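Local coordinates for 3-polyprenyl-4-hydroxybenzoate decarboxylase and related decarboxylases (Pelotomaculum thermopropionicum, PDB 6H6X), which is a prenylated-FMN-dependent UbiD-family decarboxylase that can also run in reverse, carboxylating 2-furoic acid to 2,5-furandicarboxylic acid, at residues G144-V148 against L206-L211; D391-D397 against S412-D418. The protein carries 8 engineered substitutions. All blocks are in the same frame, centred on the assembly; numbering follows the deposited sequence.

Contact 1: G144-V148 against L206-L211; sequences GVRNV and LGVDEL. With MN (manganese (II) ion), chain H; K (potassium ion), chain G; 4LU (1-deoxy-5-O-phosphono-1-(3,3,4,5-tetramethyl-9,11-dioxo-2,3,8,9,10,11-hexahydro-7H-quinolino[1,8-fg]pteridin-12-ium-7-y l)-D-ribitol), chain I.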
ATOM      1  N   GLY B 144     -39.897  16.925 -18.461  1.00 96.63           N
ATOM      2  CA  GLY B 144     -40.406  15.656 -17.921  1.00 90.50           C
ATOM      3  C   GLY B 144     -39.429  14.484 -17.775  1.00 77.97           C
ATOM      4  O   GLY B 144     -39.825  13.433 -17.319  1.00 79.98           O
ATOM      5  N   VAL B 145     -38.174  14.634 -18.172  1.00 72.83           N
ATOM      6  CA  VAL B 145     -37.213  13.542 -18.026  1.00 71.98           C
ATOM      7  C   VAL B 145     -36.853  13.235 -16.546  1.00 63.60           C
ATOM      8  O   VAL B 145     -36.847  14.131 -15.685  1.00 49.72           O
ATOM      9  CB  VAL B 145     -35.914  13.789 -18.834  1.00 83.76           C
ATOM     10  CG1 VAL B 145     -36.229  13.889 -20.330  1.00 85.40           C
ATOM     11  CG2 VAL B 145     -35.138  15.011 -18.307  1.00 84.31           C
ATOM     12  N   ARG B 146     -36.568  11.962 -16.290  1.00 60.24           N
ATOM     13  CA  ARG B 146     -36.251  11.472 -14.962  1.00 61.51           C
ATOM     14  C   ARG B 146     -34.736  11.417 -14.722  1.00 58.43           C
ATOM     15  O   ARG B 146     -33.984  10.978 -15.597  1.00 58.21           O
ATOM     16  CB  ARG B 146     -36.832  10.083 -14.788  1.00 60.50           C
ATOM     17  CG  ARG B 146     -36.811   9.600 -13.352  1.00 57.91           C
ATOM     18  CD  ARG B 146     -37.878   8.524 -13.179  1.00 59.11           C
ATOM     19  NE  ARG B 146     -37.658   7.418 -14.108  1.00 57.99           N
ATOM     20  CZ  ARG B 146     -38.556   6.481 -14.420  1.00 53.59           C
ATOM     21  NH1 ARG B 146     -39.753   6.458 -13.879  1.00 57.30           N
ATOM     22  NH2 ARG B 146     -38.218   5.524 -15.250  1.00 52.76           N
ATOM     23  N   ASN B 147     -34.317  11.829 -13.524  1.00 51.34           N
ATOM     24  CA  ASN B 147     -32.938  11.718 -13.066  1.00 47.62           C
ATOM     25  C   ASN B 147     -32.864  11.079 -11.667  1.00 44.72           C
ATOM     26  O   ASN B 147     -33.737  11.282 -10.843  1.00 42.95           O
ATOM     27  CB  ASN B 147     -32.312  13.112 -13.021  1.00 51.31           C
ATOM     28  CG  ASN B 147     -30.783  13.084 -12.930  1.00 55.78           C
ATOM     29  OD1 ASN B 147     -30.099  12.887 -13.944  1.00 52.31           O
ATOM     30  ND2 ASN B 147     -30.233  13.324 -11.702  1.00 57.06           N
ATOM     31  N   VAL B 148     -31.775  10.360 -11.410  1.00 42.85           N
ATOM     32  CA  VAL B 148     -31.483   9.797 -10.115  1.00 42.79           C
ATOM     33  C   VAL B 148     -30.062  10.252  -9.702  1.00 43.62           C
ATOM     34  O   VAL B 148     -29.148  10.207 -10.496  1.00 44.10           O
ATOM     35  CB  VAL B 148     -31.530   8.276 -10.182  1.00 42.21           C
ATOM     36  CG1 VAL B 148     -31.357   7.649  -8.809  1.00 37.46           C
ATOM     37  CG2 VAL B 148     -32.808   7.822 -10.901  1.00 47.79           C
ATOM     38  N   LEU B 206     -27.646  15.390 -20.423  1.00114.11           N
ATOM     39  CA  LEU B 206     -28.717  15.901 -19.559  1.00115.96           C
ATOM     40  C   LEU B 206     -30.012  15.056 -19.428  1.00116.64           C
ATOM     41  O   LEU B 206     -30.714  15.180 -18.417  1.00123.94           O
ATOM     42  CB  LEU B 206     -29.040  17.346 -19.964  1.00115.68           C
ATOM     43  CG  LEU B 206     -29.988  18.176 -19.097  1.00116.02           C
ATOM     44  CD1 LEU B 206     -29.614  18.118 -17.624  1.00119.61           C
ATOM     45  CD2 LEU B 206     -29.994  19.615 -19.595  1.00119.73           C
ATOM     46  N   GLY B 207     -30.328  14.201 -20.405  1.00104.70           N
ATOM     47  CA  GLY B 207     -31.598  13.445 -20.378  1.00102.78           C
ATOM     48  C   GLY B 207     -31.597  11.914 -20.444  1.00 93.26           C
ATOM     49  O   GLY B 207     -32.409  11.334 -21.182  1.00 89.19           O
ATOM     50  N   VAL B 208     -30.730  11.235 -19.691  1.00 74.97           N
ATOM     51  CA  VAL B 208     -30.820   9.766 -19.619  1.00 75.98           C
ATOM     52  C   VAL B 208     -31.111   9.325 -18.189  1.00 70.61           C
ATOM     53  O   VAL B 208     -30.470   9.751 -17.219  1.00 65.63           O
ATOM     54  CB  VAL B 208     -29.640   9.003 -20.281  1.00 75.29           C
ATOM     55  CG1 VAL B 208     -28.319   9.482 -19.783  1.00 87.15           C
ATOM     56  CG2 VAL B 208     -29.745   7.501 -20.059  1.00 74.21           C
ATOM     57  N   ASP B 209     -32.107   8.455 -18.103  1.00 65.06           N
ATOM     58  CA  ASP B 209     -32.730   8.079 -16.857  1.00 57.43           C
ATOM     59  C   ASP B 209     -31.862   6.990 -16.230  1.00 51.59           C
ATOM     60  O   ASP B 209     -31.712   5.876 -16.761  1.00 44.39           O
ATOM     61  CB  ASP B 209     -34.162   7.607 -17.157  1.00 61.41           C
ATOM     62  CG  ASP B 209     -34.878   7.035 -15.951  1.00 63.12           C
ATOM     63  OD1 ASP B 209     -34.331   7.041 -14.832  1.00 64.42           O
ATOM     64  OD2 ASP B 209     -36.018   6.568 -16.140  1.00 59.72           O
ATOM     65  N   GLU B 210     -31.267   7.316 -15.085  1.00 42.02           N
ATOM     66  CA  GLU B 210     -30.450   6.311 -14.403  1.00 46.28           C
ATOM     67  C   GLU B 210     -31.202   5.078 -13.946  1.00 39.54           C
ATOM     68  O   GLU B 210     -30.587   4.028 -13.798  1.00 39.72           O
ATOM     69  CB  GLU B 210     -29.668   6.918 -13.258  1.00 48.17           C
ATOM     70  CG  GLU B 210     -28.614   7.873 -13.783  1.00 48.58           C
ATOM     71  CD  GLU B 210     -29.069   9.320 -13.813  1.00 46.56           C
ATOM     72  OE1 GLU B 210     -30.297   9.639 -13.854  1.00 43.53           O
ATOM     73  OE2 GLU B 210     -28.143  10.148 -13.756  1.00 47.40           O
ATOM     74  N   LEU B 211     -32.508   5.149 -13.770  1.00 36.13           N
ATOM     75  CA  LEU B 211     -33.270   3.894 -13.443  1.00 38.84           C
ATOM     76  C   LEU B 211     -33.258   2.896 -14.623  1.00 39.00           C
ATOM     77  O   LEU B 211     -33.243   1.695 -14.424  1.00 41.87           O
ATOM     78  CB  LEU B 211     -34.706   4.218 -13.026  1.00 37.73           C
ATOM     79  CG  LEU B 211     -34.871   5.046 -11.759  1.00 40.20           C
ATOM     80  CD1 LEU B 211     -36.357   5.193 -11.436  1.00 41.55           C
ATOM     81  CD2 LEU B 211     -34.149   4.448 -10.553  1.00 39.64           C
TER
HETATM   82 MN    MN H 502     -28.349  12.350 -14.488  1.00 61.91          MN
HETATM   83  K     K G 501     -26.572  10.485 -11.678  1.00 51.54           K
HETATM   84  C9  4LU I 503     -22.682  10.216  -4.051  1.00 56.45           C
HETATM   85  C8  4LU I 503     -22.589   9.106  -3.159  1.00 49.77           C
HETATM   86  C7  4LU I 503     -22.632   9.251  -1.769  1.00 47.98           C
HETATM   87  C10 4LU I 503     -23.300  13.925  -3.986  1.00 57.01           C
HETATM   88  C6  4LU I 503     -22.530  10.658  -1.205  1.00 50.55           C
HETATM   89  N3  4LU I 503     -24.637  16.210  -3.103  1.00 57.60           N
HETATM   90  C2  4LU I 503     -24.411  16.017  -4.442  1.00 58.97           C
HETATM   91  C13 4LU I 503     -22.235  10.116   1.448  1.00 50.40           C
HETATM   92  C5  4LU I 503     -22.593  11.040   0.302  1.00 51.50           C
HETATM   93  C1  4LU I 503     -22.387  13.398  -0.370  1.00 53.93           C
HETATM   94  O2  4LU I 503     -24.823  16.881  -5.277  1.00 59.62           O
HETATM   95  N1  4LU I 503     -23.766  14.891  -4.872  1.00 56.51           N
HETATM   96  C4  4LU I 503     -24.223  15.321  -2.152  1.00 57.66           C
HETATM   97  O4  4LU I 503     -24.465  15.527  -0.935  1.00 55.60           O
HETATM   98  C4A 4LU I 503     -23.492  14.080  -2.593  1.00 55.83           C
HETATM   99  N5  4LU I 503     -23.055  13.071  -1.673  1.00 55.88           N
HETATM  100  C3  4LU I 503     -22.588  12.497   0.609  1.00 56.76           C
HETATM  101  C12 4LU I 503     -24.131  10.938   0.517  1.00 54.10           C
HETATM  102  C5A 4LU I 503     -22.797  11.754  -2.141  1.00 50.93           C
HETATM  103  C7M 4LU I 503     -22.518   8.032  -0.855  1.00 53.52           C
HETATM  104  C8M 4LU I 503     -22.510   7.760  -3.829  1.00 52.53           C
HETATM  105  C9A 4LU I 503     -22.743  11.557  -3.617  1.00 52.64           C
HETATM  106  N10 4LU I 503     -22.667  12.741  -4.447  1.00 50.44           N
HETATM  107  C1' 4LU I 503     -22.431  12.646  -5.886  1.00 54.91           C
HETATM  108  C2' 4LU I 503     -23.665  12.470  -6.802  1.00 56.20           C
HETATM  109  O2' 4LU I 503     -24.609  11.511  -6.315  1.00 55.03           O
HETATM  110  C3' 4LU I 503     -23.169  11.975  -8.151  1.00 57.27           C
HETATM  111  O3' 4LU I 503     -22.095  12.807  -8.597  1.00 54.84           O
HETATM  112  C4' 4LU I 503     -24.297  11.888  -9.184  1.00 58.26           C
HETATM  113  O4' 4LU I 503     -24.000  11.019 -10.319  1.00 47.19           O
HETATM  114  C5' 4LU I 503     -24.745  13.215  -9.773  1.00 58.22           C
HETATM  115  O5' 4LU I 503     -25.779  12.765 -10.676  1.00 62.64           O
HETATM  116  P   4LU I 503     -26.344  13.668 -11.904  1.00 61.63           P
HETATM  117  O2P 4LU I 503     -27.574  12.934 -12.469  1.00 59.05           O
HETATM  118  O3P 4LU I 503     -26.787  15.016 -11.263  1.00 50.87           O
HETATM  119  O1P 4LU I 503     -25.183  13.722 -12.898  1.00 60.88           O
HETATM  120  O   HOH W   1     -26.036  11.857 -14.853  1.00 49.64           O

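Contact 2: D391-D397 against S412-D418; sequences DVTIFKD and SDKMGID. Engineered in segment 391-397: Thr393 (natural residue Phe), Phe395 (natural residue Val). With CA (calcium ion), chain J.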
ATOM      1  N   ASP B 391      10.090  12.348 -17.855  1.00 39.61           N
ATOM      2  CA  ASP B 391       8.843  11.586 -17.747  1.00 40.65           C
ATOM      3  C   ASP B 391       7.686  12.238 -16.958  1.00 36.47           C
ATOM      4  O   ASP B 391       6.647  11.622 -16.807  1.00 42.80           O
ATOM      5  CB  ASP B 391       9.187  10.207 -17.139  1.00 41.53           C
ATOM      6  CG  ASP B 391       9.979   9.323 -18.097  1.00 44.18           C
ATOM      7  OD1 ASP B 391       9.788   9.462 -19.364  1.00 52.57           O
ATOM      8  OD2 ASP B 391      10.746   8.441 -17.602  1.00 39.47           O
ATOM      9  N   VAL B 392       7.871  13.463 -16.484  1.00 35.47           N
ATOM     10  CA  VAL B 392       6.900  14.201 -15.685  1.00 34.35           C
ATOM     11  C   VAL B 392       6.451  15.447 -16.412  1.00 38.78           C
ATOM     12  O   VAL B 392       7.279  16.251 -16.764  1.00 40.95           O
ATOM     13  CB  VAL B 392       7.449  14.618 -14.330  1.00 33.98           C
ATOM     14  CG1 VAL B 392       6.476  15.506 -13.568  1.00 39.98           C
ATOM     15  CG2 VAL B 392       7.776  13.421 -13.471  1.00 37.71           C
ATOM     16  N   THR B 393       5.146  15.635 -16.588  1.00 37.86           N
ATOM     17  CA  THR B 393       4.590  16.894 -17.032  1.00 39.31           C
ATOM     18  C   THR B 393       3.707  17.464 -15.917  1.00 40.51           C
ATOM     19  O   THR B 393       2.938  16.731 -15.288  1.00 35.47           O
ATOM     20  CB  THR B 393       3.708  16.681 -18.273  1.00 50.17           C
ATOM     21  OG1 THR B 393       2.783  15.583 -17.991  1.00 61.07           O
ATOM     22  CG2 THR B 393       4.514  16.302 -19.439  1.00 57.69           C
ATOM     23  N   ILE B 394       3.759  18.789 -15.746  1.00 34.72           N
ATOM     24  CA  ILE B 394       2.971  19.517 -14.809  1.00 32.34           C
ATOM     25  C   ILE B 394       2.027  20.478 -15.515  1.00 39.28           C
ATOM     26  O   ILE B 394       2.430  21.103 -16.511  1.00 43.13           O
ATOM     27  CB  ILE B 394       3.925  20.258 -13.910  1.00 36.32           C
ATOM     28  CG1 ILE B 394       4.712  19.277 -13.069  1.00 38.86           C
ATOM     29  CG2 ILE B 394       3.190  21.284 -13.013  1.00 39.72           C
ATOM     30  CD1 ILE B 394       5.907  19.880 -12.352  1.00 43.71           C
ATOM     31  N   PHE B 395       0.764  20.570 -15.041  1.00 37.93           N
ATOM     32  CA  PHE B 395      -0.205  21.592 -15.482  1.00 41.98           C
ATOM     33  C   PHE B 395      -0.432  22.534 -14.321  1.00 46.22           C
ATOM     34  O   PHE B 395      -0.835  22.104 -13.237  1.00 43.19           O
ATOM     35  CB  PHE B 395      -1.503  21.013 -16.048  1.00 52.78           C
ATOM     36  CG  PHE B 395      -1.292  20.198 -17.337  1.00 82.88           C
ATOM     37  CD1 PHE B 395      -0.635  18.937 -17.324  1.00 97.05           C
ATOM     38  CD2 PHE B 395      -1.708  20.690 -18.593  1.00105.76           C
ATOM     39  CE1 PHE B 395      -0.394  18.222 -18.514  1.00100.39           C
ATOM     40  CE2 PHE B 395      -1.485  19.950 -19.777  1.00100.07           C
ATOM     41  CZ  PHE B 395      -0.827  18.722 -19.738  1.00 93.22           C
ATOM     42  N   LYS B 396      -0.075  23.801 -14.520  1.00 46.16           N
ATOM     43  CA  LYS B 396      -0.177  24.849 -13.490  1.00 52.59           C
ATOM     44  C   LYS B 396      -1.383  25.762 -13.856  1.00 53.11           C
ATOM     45  O   LYS B 396      -1.279  26.495 -14.832  1.00 69.82           O
ATOM     46  CB  LYS B 396       1.172  25.583 -13.334  1.00 52.84           C
ATOM     47  CG  LYS B 396       1.096  27.004 -12.769  1.00 68.71           C
ATOM     48  CD  LYS B 396       2.069  27.343 -11.626  1.00 74.41           C
ATOM     49  CE  LYS B 396       1.362  28.060 -10.401  1.00 91.06           C
ATOM     50  NZ  LYS B 396       0.448  27.375  -9.346  1.00 73.25           N
ATOM     51  N   ASP B 397      -2.482  25.646 -13.082  1.00 48.81           N
ATOM     52  CA  ASP B 397      -3.811  26.367 -13.176  1.00 60.71           C
ATOM     53  C   ASP B 397      -5.021  25.570 -13.705  1.00 64.49           C
ATOM     54  O   ASP B 397      -6.031  26.162 -14.140  1.00 58.86           O
ATOM     55  CB  ASP B 397      -3.732  27.721 -13.906  1.00 63.37           C
ATOM     56  CG  ASP B 397      -2.949  28.710 -13.153  1.00 62.64           C
ATOM     57  OD1 ASP B 397      -2.609  28.365 -11.985  1.00 56.55           O
ATOM     58  OD2 ASP B 397      -2.714  29.817 -13.709  1.00 64.71           O
ATOM     59  N   SER B 412      -7.285  23.580  -9.934  1.00 61.71           N
ATOM     60  CA  SER B 412      -6.194  22.671  -9.551  1.00 54.39           C
ATOM     61  C   SER B 412      -4.976  22.457 -10.502  1.00 37.81           C
ATOM     62  O   SER B 412      -5.105  22.208 -11.660  1.00 36.08           O
ATOM     63  CB  SER B 412      -6.805  21.303  -9.147  1.00 52.75           C
ATOM     64  OG  SER B 412      -5.832  20.427  -8.595  1.00 46.54           O
ATOM     65  N   ASP B 413      -3.791  22.482  -9.937  1.00 32.66           N
ATOM     66  CA  ASP B 413      -2.608  21.967 -10.628  1.00 39.16           C
ATOM     67  C   ASP B 413      -2.710  20.432 -10.812  1.00 37.76           C
ATOM     68  O   ASP B 413      -3.380  19.781 -10.046  1.00 33.78           O
ATOM     69  CB  ASP B 413      -1.326  22.340  -9.895  1.00 38.51           C
ATOM     70  CG  ASP B 413      -1.107  23.871  -9.762  1.00 39.35           C
ATOM     71  OD1 ASP B 413      -1.842  24.649 -10.389  1.00 35.71           O
ATOM     72  OD2 ASP B 413      -0.174  24.249  -9.023  1.00 37.52           O
ATOM     73  N   LYS B 414      -2.022  19.908 -11.811  1.00 38.06           N
ATOM     74  CA  LYS B 414      -2.095  18.509 -12.170  1.00 39.81           C
ATOM     75  C   LYS B 414      -0.731  18.046 -12.582  1.00 41.11           C
ATOM     76  O   LYS B 414       0.120  18.861 -13.019  1.00 34.82           O
ATOM     77  CB  LYS B 414      -2.984  18.279 -13.378  1.00 42.47           C
ATOM     78  CG  LYS B 414      -4.415  18.760 -13.272  1.00 44.12           C
ATOM     79  CD  LYS B 414      -5.082  18.641 -14.650  1.00 51.39           C
ATOM     80  CE  LYS B 414      -6.448  19.318 -14.772  1.00 54.71           C
ATOM     81  NZ  LYS B 414      -7.210  19.330 -13.492  1.00 61.15           N
ATOM     82  N   MET B 415      -0.524  16.733 -12.526  1.00 35.14           N
ATOM     83  CA  MET B 415       0.752  16.143 -12.866  1.00 32.00           C
ATOM     84  C   MET B 415       0.551  14.809 -13.575  1.00 31.17           C
ATOM     85  O   MET B 415      -0.303  13.985 -13.164  1.00 32.86           O
ATOM     86  CB  MET B 415       1.575  15.943 -11.614  1.00 36.59           C
ATOM     87  CG  MET B 415       2.949  15.392 -11.884  1.00 47.15           C
ATOM     88  SD  MET B 415       4.101  15.525 -10.513  1.00 53.47           S
ATOM     89  CE  MET B 415       3.068  14.855  -9.245  1.00 42.54           C
ATOM     90  N   GLY B 416       1.341  14.559 -14.598  1.00 28.60           N
ATOM     91  CA  GLY B 416       1.392  13.264 -15.309  1.00 32.96           C
ATOM     92  C   GLY B 416       2.779  12.653 -15.218  1.00 33.42           C
ATOM     93  O   GLY B 416       3.790  13.373 -15.317  1.00 32.27           O
ATOM     94  N   ILE B 417       2.830  11.344 -14.980  1.00 30.31           N
ATOM     95  CA  ILE B 417       4.036  10.563 -14.827  1.00 32.53           C
ATOM     96  C   ILE B 417       4.045   9.357 -15.818  1.00 37.60           C
ATOM     97  O   ILE B 417       3.125   8.479 -15.818  1.00 36.78           O
ATOM     98  CB  ILE B 417       4.195  10.035 -13.393  1.00 34.84           C
ATOM     99  CG1 ILE B 417       4.295  11.213 -12.380  1.00 41.11           C
ATOM    100  CG2 ILE B 417       5.429   9.213 -13.254  1.00 36.51           C
ATOM    101  CD1 ILE B 417       4.366  10.775 -10.913  1.00 45.55           C
ATOM    102  N   ASP B 418       5.100   9.272 -16.629  1.00 35.46           N
ATOM    103  CA  ASP B 418       5.274   8.139 -17.580  1.00 33.62           C
ATOM    104  C   ASP B 418       6.189   7.162 -16.975  1.00 32.97           C
ATOM    105  O   ASP B 418       7.395   7.409 -16.918  1.00 36.71           O
ATOM    106  CB  ASP B 418       5.952   8.626 -18.870  1.00 38.11           C
ATOM    107  CG  ASP B 418       6.091   7.510 -19.916  1.00 38.22           C
ATOM    108  OD1 ASP B 418       5.901   6.306 -19.623  1.00 34.93           O
ATOM    109  OD2 ASP B 418       6.413   7.887 -21.030  1.00 42.82           O
TER
HETATM  110 CA    CA J 504       9.450   6.134 -18.463  1.00 44.12          CA
HETATM  111  O   HOH W   2       7.935  10.146 -21.304  1.00 46.73           O
HETATM  112  O   HOH W   3       9.313   6.155 -21.130  1.00 53.68           O

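Contact 1: G144-V148 against L206-L211
Val145 opens the contact loosely, its CG2 4.4 Å from Gly207 CA. Arg146 makes the salt bridge across the contact: NE and NH2 lie 2.7 and 2.6 Å from Asp209 OD2, Leu211 CD1 packs over one guanidinium face, and Arg146 NH1 has a second acidic partner, Glu233. Asp209 also N-caps helix 210-217, OD1 accepting from Leu211 N at 2.8 Å, so one carboxylate caps the helix and binds the strand's arginine. Asn147 turns to the cofactor, OD1 on manganese (1.9 Å), ND2 hydrogen-bonded to phosphate oxygen O2P of prenylated FMN (2.8 Å). Val148 N donates to Glu210 OE1 (2.9 Å), fixing a carboxylate whose OE2 bridges manganese (2.3 Å) and potassium (2.6 Å); Val148 O also binds potassium. O2P likewise ligates manganese (2.2 Å) and potassium (2.8 Å), the metal-bridged phosphate site of UbiD enzymes, with His169 on manganese. Strand 146-157 pairs with strand 130-139, Val148 touching Ile135 and Ile137; Phe173 of helix 169-179 packs on Val145 and Asn147, and Leu224 of strand 223-226 meets Leu211.

Contact 2: D391-D397 against S412-D418
Strand 392-395, outermost within this chain of the mixed C-terminal sheet, runs antiparallel to strand 414-418, whose other side pairs with 362-367; the axes approach to 4.6 Å, and five backbone hydrogen bonds run from Asp418 N to Asp391 O (2.8 Å) through Lys414 N to Phe395 O (2.9 Å). On one face Met415 fits between Val392 and Ile394, SD 3.9 Å from Val392 CG1 and CG 4.4 Å from Ile394 CG1, with Ile417 beside Val392. This apolar ridge meets the second subunit, where Ile394 of that chain packs on Val392 and Pro388 on Met415. The other face is hollowed at Gly416. The engineered Thr393 leans into the dip, OG1 3.8 Å from Gly416 CA, where a beta carbon would be tight. Next to it the ring of the engineered Phe395 meets Phe354 of helix 345-356 edge-to-face. Beyond the strands, Asp413 takes Asp397 N on OD1 (2.9 Å) and Lys396 NZ on OD2 (3.2 Å, a salt bridge). At the far end calcium, also bound by Arg385 and Thr420, takes Asp391 OD2, which accepts from Gln387 N, but only the main-chain O of Asp418. Water 2, donating to Asp391 OD1 and Asp418 OD2, probably eases the repulsion between these acids.

How the contacts relate
The two contacts lie far apart, their centres about 35 Å from each other and their nearest atoms about 22 Å, and share no secondary-structure element. Contact 1 joins a strand to a helix start in the flavin-binding region, with its metal-facing residues buried; contact 2 pairs the strand outermost within this chain, 392-395, with its inner neighbour 414-418, the Val392/Met415 face packed against the second subunit, whereas no other chain touches contact 1. Both place carboxylates on metals, but to different ends: in 144-148/206-211 the ions tie the protein to a cofactor phosphate, whereas the calcium of 391-397/412-418 links protein groups with no cofactor involved. Backbone pairing dominates contact 2; side-chain bonds and metal ligation dominate contact 1.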